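Local coordinates for fimbrial structural subunit (Actinomyces naeslundii, PDB 3QDH), which forms the shaft of type 2 fimbriae and mediates adhesion of Actinomyces to streptococci and host cells during oral biofilm development, at residues 190-195 and 237-242; 22-27 and 156-161; 16-21 and 246-251. One frame throughout, in Å; residues are numbered along the deposited sequence.

Contact 1: residues 190-195 and 237-242; sequences NAYAGT and RDNQKD
Tyr192 reaches out of the 190-195 loop and lies along Gln240, the two side chains running antiparallel alongside one another. At its base, Tyr192 CB meets the amide end of Gln240, with Gln240 OE1 3.5 Å from Tyr192 CB. The Gln240 chain is extended beyond CG, so it runs back under the ring toward the turn that bears Tyr192, and its amide plane is turned 30° from the ring plane. Further along, the middle of the ring rests on the Gln240 methylene in a CH-pi contact: Gln240 CB sits 3.6 Å from the Tyr192 centroid, only 5° off the ring normal. Both loops belong to the SpaA-like prealbumin (CnaB-type) domain, where 190-195, with a type I turn from Asn190 to Ala193, follows strand 182-188, while the loop holding 237-242 leads into strand 245-254. Toward the phenol end the backbone takes over: Tyr192 CZ is 3.6 Å from Gln240 N, and Tyr192 OH is 3.7 Å from Asn239 CA. The carbonyl O of Asp238 lies at the ring edge, near its plane. No hydrogen bond crosses here; Tyr192 OH is instead bonded to Ile228 O and Arg246 NH1.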
loop_
_atom_site.group_PDB
_atom_site.type_symbol
_atom_site.label_atom_id
_atom_site.label_comp_id
_atom_site.label_asym_id
_atom_site.label_seq_id
_atom_site.Cartn_x
_atom_site.Cartn_y
_atom_site.Cartn_z
ATOM N N ASN A 190 -17.097 2.085 13.948
ATOM C CA ASN A 190 -17.230 3.407 13.355
ATOM C C ASN A 190 -15.840 4.008 13.169
ATOM O O ASN A 190 -15.394 4.842 13.963
ATOM C CB ASN A 190 -18.119 4.323 14.211
ATOM C CG ASN A 190 -18.448 5.646 13.516
ATOM O OD1 ASN A 190 -18.052 5.886 12.373
ATOM N ND2 ASN A 190 -19.183 6.509 14.212
ATOM N N ALA A 191 -15.168 3.573 12.105
ATOM C CA ALA A 191 -13.787 3.961 11.822
ATOM C C ALA A 191 -13.575 5.462 11.627
ATOM O O ALA A 191 -12.481 5.961 11.881
ATOM C CB ALA A 191 -13.253 3.186 10.618
ATOM N N TYR A 192 -14.611 6.180 11.189
ATOM C CA TYR A 192 -14.464 7.604 10.850
ATOM C C TYR A 192 -15.311 8.579 11.683
ATOM O O TYR A 192 -15.587 9.708 11.255
ATOM C CB TYR A 192 -14.660 7.815 9.341
ATOM C CG TYR A 192 -13.574 7.148 8.526
ATOM C CD1 TYR A 192 -12.350 7.785 8.310
ATOM C CD2 TYR A 192 -13.757 5.874 7.997
ATOM C CE1 TYR A 192 -11.342 7.171 7.574
ATOM C CE2 TYR A 192 -12.755 5.249 7.264
ATOM C CZ TYR A 192 -11.555 5.904 7.056
ATOM O OH TYR A 192 -10.566 5.291 6.330
ATOM N N ALA A 193 -15.678 8.141 12.886
ATOM C CA ALA A 193 -16.453 8.941 13.841
ATOM C C ALA A 193 -15.808 10.283 14.157
ATOM O O ALA A 193 -14.583 10.413 14.141
ATOM C CB ALA A 193 -16.647 8.162 15.123
ATOM N N GLY A 194 -16.644 11.277 14.450
ATOM C CA GLY A 194 -16.163 12.566 14.953
ATOM C C GLY A 194 -15.578 12.393 16.344
ATOM O O GLY A 194 -14.610 13.064 16.711
ATOM N N THR A 195 -16.179 11.484 17.110
ATOM C CA THR A 195 -15.680 11.082 18.423
ATOM C C THR A 195 -15.556 9.560 18.443
ATOM O O THR A 195 -16.560 8.847 18.337
ATOM C CB THR A 195 -16.622 11.560 19.556
ATOM O OG1 THR A 195 -16.730 12.990 19.516
ATOM C CG2 THR A 195 -16.101 11.122 20.931
ATOM N N ARG A 237 -15.328 0.121 0.589
ATOM C CA ARG A 237 -13.864 0.016 0.550
ATOM C C ARG A 237 -13.168 0.159 1.904
ATOM O O ARG A 237 -11.935 0.194 1.962
ATOM C CB ARG A 237 -13.267 1.023 -0.447
ATOM C CG ARG A 237 -13.220 0.522 -1.889
ATOM C CD ARG A 237 -12.487 1.505 -2.822
ATOM N NE ARG A 237 -11.039 1.284 -2.893
ATOM C CZ ARG A 237 -10.130 1.910 -2.145
ATOM N NH1 ARG A 237 -10.497 2.801 -1.226
ATOM N NH2 ARG A 237 -8.840 1.638 -2.315
ATOM N N ASP A 238 -13.937 0.241 2.990
ATOM C CA ASP A 238 -13.352 0.439 4.323
ATOM C C ASP A 238 -12.556 1.756 4.323
ATOM O O ASP A 238 -11.457 1.842 4.875
ATOM C CB ASP A 238 -12.464 -0.767 4.700
ATOM C CG ASP A 238 -11.780 -0.611 6.054
ATOM O OD1 ASP A 238 -12.441 -0.159 7.017
ATOM O OD2 ASP A 238 -10.578 -0.959 6.155
ATOM N N ASN A 239 -13.124 2.775 3.681
ATOM C CA ASN A 239 -12.411 4.015 3.410
ATOM C C ASN A 239 -13.327 5.223 3.501
ATOM O O ASN A 239 -14.547 5.095 3.386
ATOM C CB ASN A 239 -11.765 3.960 2.013
ATOM C CG ASN A 239 -10.855 5.153 1.729
ATOM O OD1 ASN A 239 -10.033 5.535 2.564
ATOM N ND2 ASN A 239 -10.987 5.733 0.532
ATOM N N GLN A 240 -12.726 6.387 3.728
ATOM C CA GLN A 240 -13.393 7.668 3.557
ATOM C C GLN A 240 -12.399 8.593 2.864
ATOM O O GLN A 240 -11.438 9.067 3.475
ATOM C CB GLN A 240 -13.872 8.239 4.900
ATOM C CG GLN A 240 -15.122 9.100 4.781
ATOM C CD GLN A 240 -15.735 9.449 6.126
ATOM O OE1 GLN A 240 -16.619 8.748 6.622
ATOM N NE2 GLN A 240 -15.272 10.539 6.720
ATOM N N LYS A 241 -12.641 8.826 1.575
ATOM C CA LYS A 241 -11.689 9.461 0.653
ATOM C C LYS A 241 -10.963 10.706 1.184
ATOM O O LYS A 241 -9.742 10.823 1.048
ATOM C CB LYS A 241 -12.403 9.791 -0.666
ATOM C CG LYS A 241 -11.503 10.153 -1.840
ATOM C CD LYS A 241 -12.311 10.894 -2.912
ATOM C CE LYS A 241 -11.617 10.916 -4.264
ATOM N NZ LYS A 241 -10.292 11.596 -4.232
ATOM N N ASP A 242 -11.711 11.631 1.778
ATOM C CA ASP A 242 -11.144 12.917 2.191
ATOM C C ASP A 242 -10.849 13.004 3.694
ATOM O O ASP A 242 -10.794 14.101 4.261
ATOM C CB ASP A 242 -12.062 14.073 1.752
ATOM C CG ASP A 242 -12.106 14.251 0.234
ATOM O OD1 ASP A 242 -11.032 14.359 -0.403
ATOM O OD2 ASP A 242 -13.223 14.293 -0.323
#

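Contact 2: residues 22-27 and 156-161; sequences SLIKFP and SRWGDL
Ile24 pushes its CD1 methyl against the pair formed by Ser156 and Trp158, and that one methyl does most of the work. Ile24 CD1 lies 3.6 Å from Trp158 NE1 and 3.7 Å from Ser156 OG, meeting the indole obliquely. Behind it, Ile24 CG1 packs 4.0 Å from Trp158 CZ2, so the branch spans from the indole nitrogen to CZ2 of the benzo ring while the tryptophan points back past it. With CD1 swung fully out from the strand (chi2 176°), the methyl stands far enough forward to meet both residues. The other branch stays within its own strand: Ile24 CG2 sits 3.5 Å above the Phe26 ring plane, offset toward the rim. Val111 and Ile119 also pack against both Ile24 and Trp158. Away from this spot the segments diverge: Leu23, partly exposed, turns its side chain away, and Ser22 CB is still 4.9 Å from Trp158 CH2. The contact sets strand 23-31 of the N2-type, CnaA-like module against strand 154-165, which pairs with strands 118-131 and 220-230 and so probably helps join the two modules. The indole N-H is already spent within its own strand: Trp158 NE1 gives a 2.8 Å hydrogen bond to Ser156 OG, bent to 146°, with the oxygen tilted slightly out of the indole plane. That bond helps fix the ring's rotation and satisfies its buried N-H, leaving isoleucine and tryptophan to meet through apolar packing alone.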
loop_
_atom_site.group_PDB
_atom_site.type_symbol
_atom_site.label_atom_id
_atom_site.label_comp_id
_atom_site.label_asym_id
_atom_site.label_seq_id
_atom_site.Cartn_x
_atom_site.Cartn_y
_atom_site.Cartn_z
ATOM N N SER A 22 3.077 -3.710 6.788
ATOM C CA SER A 22 2.160 -4.232 5.777
ATOM C C SER A 22 2.571 -3.733 4.389
ATOM O O SER A 22 3.263 -2.717 4.254
ATOM C CB SER A 22 0.726 -3.780 6.058
ATOM O OG SER A 22 0.248 -4.286 7.294
ATOM N N LEU A 23 2.136 -4.448 3.358
ATOM C CA LEU A 23 2.310 -3.963 1.990
ATOM C C LEU A 23 1.251 -2.922 1.631
ATOM O O LEU A 23 0.116 -2.985 2.106
ATOM C CB LEU A 23 2.230 -5.129 0.993
ATOM C CG LEU A 23 3.305 -6.213 1.071
ATOM C CD1 LEU A 23 2.901 -7.410 0.234
ATOM C CD2 LEU A 23 4.662 -5.681 0.638
ATOM N N ILE A 24 1.629 -1.947 0.809
ATOM C CA ILE A 24 0.633 -1.194 0.047
ATOM C C ILE A 24 0.758 -1.702 -1.385
ATOM O O ILE A 24 1.866 -1.801 -1.915
ATOM C CB ILE A 24 0.856 0.346 0.073
ATOM C CG1 ILE A 24 0.727 0.907 1.495
ATOM C CG2 ILE A 24 -0.156 1.046 -0.830
ATOM C CD1 ILE A 24 1.038 2.408 1.597
ATOM N N LYS A 25 -0.381 -2.049 -1.977
ATOM C CA LYS A 25 -0.441 -2.555 -3.344
ATOM C C LYS A 25 -1.170 -1.584 -4.263
ATOM O O LYS A 25 -2.293 -1.146 -3.972
ATOM C CB LYS A 25 -1.107 -3.942 -3.380
ATOM C CG LYS A 25 -0.191 -5.030 -2.854
ATOM C CD LYS A 25 -0.788 -6.419 -3.002
ATOM C CE LYS A 25 0.122 -7.451 -2.354
ATOM N NZ LYS A 25 -0.266 -8.830 -2.759
ATOM N N PHE A 26 -0.510 -1.259 -5.374
ATOM C CA PHE A 26 -1.017 -0.291 -6.339
ATOM C C PHE A 26 -1.275 -0.954 -7.685
ATOM O O PHE A 26 -0.321 -1.194 -8.430
ATOM C CB PHE A 26 0.014 0.811 -6.611
ATOM C CG PHE A 26 0.434 1.616 -5.411
ATOM C CD1 PHE A 26 -0.423 2.561 -4.842
ATOM C CD2 PHE A 26 1.727 1.498 -4.904
ATOM C CE1 PHE A 26 -0.016 3.337 -3.756
ATOM C CE2 PHE A 26 2.148 2.280 -3.816
ATOM C CZ PHE A 26 1.274 3.197 -3.242
ATOM N N PRO A 27 -2.550 -1.220 -8.019
ATOM C CA PRO A 27 -2.893 -1.652 -9.380
ATOM C C PRO A 27 -2.624 -0.544 -10.407
ATOM O O PRO A 27 -3.043 0.607 -10.217
ATOM C CB PRO A 27 -4.389 -1.994 -9.283
ATOM C CG PRO A 27 -4.652 -2.177 -7.825
ATOM C CD PRO A 27 -3.728 -1.221 -7.134
ATOM N N SER A 156 -2.024 7.407 -0.204
ATOM C CA SER A 156 -2.381 6.596 0.948
ATOM C C SER A 156 -1.907 7.353 2.195
ATOM O O SER A 156 -0.740 7.740 2.288
ATOM C CB SER A 156 -1.703 5.228 0.851
ATOM O OG SER A 156 -2.085 4.386 1.919
ATOM N N ARG A 157 -2.824 7.564 3.137
ATOM C CA ARG A 157 -2.546 8.372 4.321
ATOM C C ARG A 157 -2.341 7.529 5.568
ATOM O O ARG A 157 -3.090 6.579 5.817
ATOM C CB ARG A 157 -3.651 9.400 4.551
ATOM C CG ARG A 157 -3.765 10.402 3.417
ATOM C CD ARG A 157 -4.397 11.703 3.874
ATOM N NE ARG A 157 -3.820 12.853 3.172
ATOM C CZ ARG A 157 -4.094 13.181 1.910
ATOM N NH1 ARG A 157 -4.946 12.449 1.196
ATOM N NH2 ARG A 157 -3.514 14.242 1.363
ATOM N N TRP A 158 -1.313 7.890 6.333
ATOM C CA TRP A 158 -0.871 7.108 7.483
ATOM C C TRP A 158 -0.520 8.012 8.664
ATOM O O TRP A 158 -0.059 9.141 8.485
ATOM C CB TRP A 158 0.337 6.241 7.099
ATOM C CG TRP A 158 -0.025 5.149 6.130
ATOM C CD1 TRP A 158 -0.357 5.300 4.807
ATOM C CD2 TRP A 158 -0.103 3.746 6.402
ATOM N NE1 TRP A 158 -0.637 4.081 4.247
ATOM C CE2 TRP A 158 -0.486 3.108 5.198
ATOM C CE3 TRP A 158 0.120 2.961 7.542
ATOM C CZ2 TRP A 158 -0.659 1.725 5.105
ATOM C CZ3 TRP A 158 -0.054 1.588 7.448
ATOM C CH2 TRP A 158 -0.439 0.983 6.236
ATOM N N GLY A 159 -0.751 7.506 9.869
ATOM C CA GLY A 159 -0.405 8.234 11.082
ATOM C C GLY A 159 0.238 7.321 12.105
ATOM O O GLY A 159 0.215 6.094 11.970
ATOM N N ASP A 160 0.813 7.919 13.139
ATOM C CA ASP A 160 1.510 7.142 14.154
ATOM C C ASP A 160 0.787 7.211 15.497
ATOM O O ASP A 160 -0.162 7.979 15.667
ATOM C CB ASP A 160 2.974 7.584 14.271
ATOM C CG ASP A 160 3.127 9.061 14.571
ATOM O OD1 ASP A 160 2.144 9.707 14.983
ATOM O OD2 ASP A 160 4.251 9.578 14.394
ATOM N N LEU A 161 1.225 6.382 16.435
ATOM C CA LEU A 161 0.624 6.324 17.760
ATOM C C LEU A 161 1.727 6.090 18.778
ATOM O O LEU A 161 2.544 5.182 18.612
ATOM C CB LEU A 161 -0.416 5.198 17.826
ATOM C CG LEU A 161 -1.171 4.925 19.135
ATOM C CD1 LEU A 161 -2.113 6.067 19.489
ATOM C CD2 LEU A 161 -1.944 3.611 19.028
#

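Contact 3: residues 16-21 and 246-251; sequences NGYGVG and RCYVLV
Tyr18 and Tyr248 both set their rings beside the backbone N, opposite the carbonyl carbon (chi1 -62° for Tyr18), which sends the two side chains toward each other from the 16-21 loop and strand 245-254. Arg246 is carried differently: CG points away from its backbone N (chi1 -168°) and the chain stays extended as far as NE, so the guanidinium arrives beside the far end of the Tyr18 ring. Tyr18 thus has a partner at each end. At its base, the Tyr248 hydroxyl presses on the methylene, with Tyr248 OH 3.4 Å from Tyr18 CB, and the methylene in turn lies at the Tyr248 ring edge, where Tyr248 CE1 is 4.0 Å from Tyr18 CB. Toward the phenol end, Tyr18 CE1 stands over one face of the Arg246 guanidinium, 3.8 Å from Arg246 NH2, while the two side chains run nearly perpendicular and the flat groups are 37° apart. The contact ties the loop before strand 23-31, in the N2-type module, to the SpaA-like module. Between Arg246 and Tyr248, Cys247 is bonded to Cys196 in a disulfide.

The polar tips look elsewhere: Tyr248 OH bonds to Phe227 O, while Arg246 NH1 meets Tyr192 OH. Asp238 takes the other two, Tyr18 OH on OD2 and a salt bridge from Arg246 NH2 on OD1. One carboxylate thus bridges phenol and guanidinium, which probably helps keep them together, and the buried arginine charge is probably balanced by it, so their mutual contact can remain simple packing.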
loop_
_atom_site.group_PDB
_atom_site.type_symbol
_atom_site.label_atom_id
_atom_site.label_comp_id
_atom_site.label_asym_id
_atom_site.label_seq_id
_atom_site.Cartn_x
_atom_site.Cartn_y
_atom_site.Cartn_z
ATOM N N ASN A 16 -4.467 -5.922 3.036
ATOM C CA ASN A 16 -3.026 -6.035 3.214
ATOM C C ASN A 16 -2.548 -5.760 4.645
ATOM O O ASN A 16 -1.418 -6.098 5.002
ATOM C CB ASN A 16 -2.296 -5.147 2.198
ATOM C CG ASN A 16 -2.643 -5.505 0.749
ATOM O OD1 ASN A 16 -3.092 -4.649 -0.029
ATOM N ND2 ASN A 16 -2.450 -6.775 0.388
ATOM N N GLY A 17 -3.415 -5.164 5.461
ATOM C CA GLY A 17 -3.086 -4.901 6.868
ATOM C C GLY A 17 -2.971 -3.422 7.185
ATOM O O GLY A 17 -2.395 -2.651 6.412
ATOM N N TYR A 18 -3.524 -3.032 8.333
ATOM C CA TYR A 18 -3.599 -1.632 8.743
ATOM C C TYR A 18 -2.307 -1.076 9.331
ATOM O O TYR A 18 -2.144 0.140 9.429
ATOM C CB TYR A 18 -4.696 -1.443 9.789
ATOM C CG TYR A 18 -6.091 -1.761 9.329
ATOM C CD1 TYR A 18 -6.678 -1.056 8.277
ATOM C CD2 TYR A 18 -6.842 -2.748 9.973
ATOM C CE1 TYR A 18 -7.964 -1.339 7.863
ATOM C CE2 TYR A 18 -8.133 -3.040 9.569
ATOM C CZ TYR A 18 -8.688 -2.330 8.512
ATOM O OH TYR A 18 -9.967 -2.609 8.106
ATOM N N GLY A 19 -1.406 -1.958 9.752
ATOM C CA GLY A 19 -0.215 -1.530 10.483
ATOM C C GLY A 19 1.054 -1.441 9.668
ATOM O O GLY A 19 1.171 -2.048 8.601
ATOM N N VAL A 20 2.005 -0.670 10.188
ATOM C CA VAL A 20 3.359 -0.590 9.656
ATOM C C VAL A 20 3.954 -1.997 9.476
ATOM O O VAL A 20 3.771 -2.877 10.328
ATOM C CB VAL A 20 4.249 0.318 10.565
ATOM C CG1 VAL A 20 4.325 -0.220 12.009
ATOM C CG2 VAL A 20 5.627 0.511 9.984
ATOM N N GLY A 21 4.646 -2.205 8.359
ATOM C CA GLY A 21 5.165 -3.528 8.004
ATOM C C GLY A 21 4.257 -4.275 7.047
ATOM O O GLY A 21 4.610 -5.357 6.568
ATOM N N ARG A 246 -8.485 8.645 11.549
ATOM C CA ARG A 246 -9.221 7.380 11.621
ATOM C C ARG A 246 -9.191 6.806 13.039
ATOM O O ARG A 246 -8.178 6.925 13.738
ATOM C CB ARG A 246 -8.657 6.359 10.622
ATOM C CG ARG A 246 -9.539 5.128 10.418
ATOM C CD ARG A 246 -8.848 4.037 9.609
ATOM N NE ARG A 246 -9.522 2.744 9.752
ATOM C CZ ARG A 246 -10.200 2.118 8.792
ATOM N NH1 ARG A 246 -10.308 2.644 7.575
ATOM N NH2 ARG A 246 -10.769 0.949 9.050
ATOM N N CYS A 247 -10.299 6.188 13.447
ATOM C CA CYS A 247 -10.434 5.580 14.774
ATOM C C CYS A 247 -9.942 4.137 14.821
ATOM O O CYS A 247 -10.190 3.341 13.904
ATOM C CB CYS A 247 -11.891 5.598 15.247
ATOM S SG CYS A 247 -12.677 7.203 15.376
ATOM N N TYR A 248 -9.257 3.816 15.915
ATOM C CA TYR A 248 -8.891 2.449 16.254
ATOM C C TYR A 248 -9.268 2.172 17.715
ATOM O O TYR A 248 -9.644 3.090 18.451
ATOM C CB TYR A 248 -7.393 2.229 16.053
ATOM C CG TYR A 248 -6.951 2.109 14.613
ATOM C CD1 TYR A 248 -6.795 0.858 14.020
ATOM C CD2 TYR A 248 -6.667 3.243 13.850
ATOM C CE1 TYR A 248 -6.379 0.732 12.701
ATOM C CE2 TYR A 248 -6.247 3.129 12.520
ATOM C CZ TYR A 248 -6.108 1.867 11.957
ATOM O OH TYR A 248 -5.691 1.725 10.657
ATOM N N VAL A 249 -9.174 0.907 18.116
ATOM C CA VAL A 249 -9.503 0.487 19.481
ATOM C C VAL A 249 -8.306 -0.219 20.128
ATOM O O VAL A 249 -7.842 -1.260 19.646
ATOM C CB VAL A 249 -10.766 -0.415 19.516
ATOM C CG1 VAL A 249 -11.027 -0.946 20.925
ATOM C CG2 VAL A 249 -11.984 0.348 19.006
ATOM N N LEU A 250 -7.809 0.368 21.213
ATOM C CA LEU A 250 -6.686 -0.191 21.964
ATOM C C LEU A 250 -7.184 -1.009 23.156
ATOM O O LEU A 250 -7.986 -0.530 23.953
ATOM C CB LEU A 250 -5.747 0.927 22.426
ATOM C CG LEU A 250 -4.411 0.545 23.068
ATOM C CD1 LEU A 250 -3.499 -0.152 22.069
ATOM C CD2 LEU A 250 -3.729 1.777 23.654
ATOM N N VAL A 251 -6.705 -2.244 23.261
ATOM C CA VAL A 251 -7.110 -3.156 24.330
ATOM C C VAL A 251 -5.889 -3.562 25.154
ATOM O O VAL A 251 -4.913 -4.073 24.606
ATOM C CB VAL A 251 -7.808 -4.425 23.761
ATOM C CG1 VAL A 251 -8.141 -5.425 24.875
ATOM C CG2 VAL A 251 -9.071 -4.046 22.996
#

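How the contacts relate
Contact 1 is a surface contact between two loops of the SpaA-like module, whereas contacts 2 and 3 are buried and bring the N2-type module against what follows it. Contacts 2 and 3 draw on adjoining stretches of chain, 16-21 and 22-27, and they meet directly, with Trp158 CZ3 3.2 Å from Tyr18 O. Contacts 1 and 3 are joined by polar groups: the Asp238 carboxylate of contact 1 serves contact 3, and Ala191 O lies 2.7 Å from Cys247 N, a probable hydrogen bond. Contact 2 does not touch contact 1. Chemistry follows place: methyl against indole in contact 2, aromatic and guanidinium groups in contact 3, and glutamine lining a tyrosine face in contact 1.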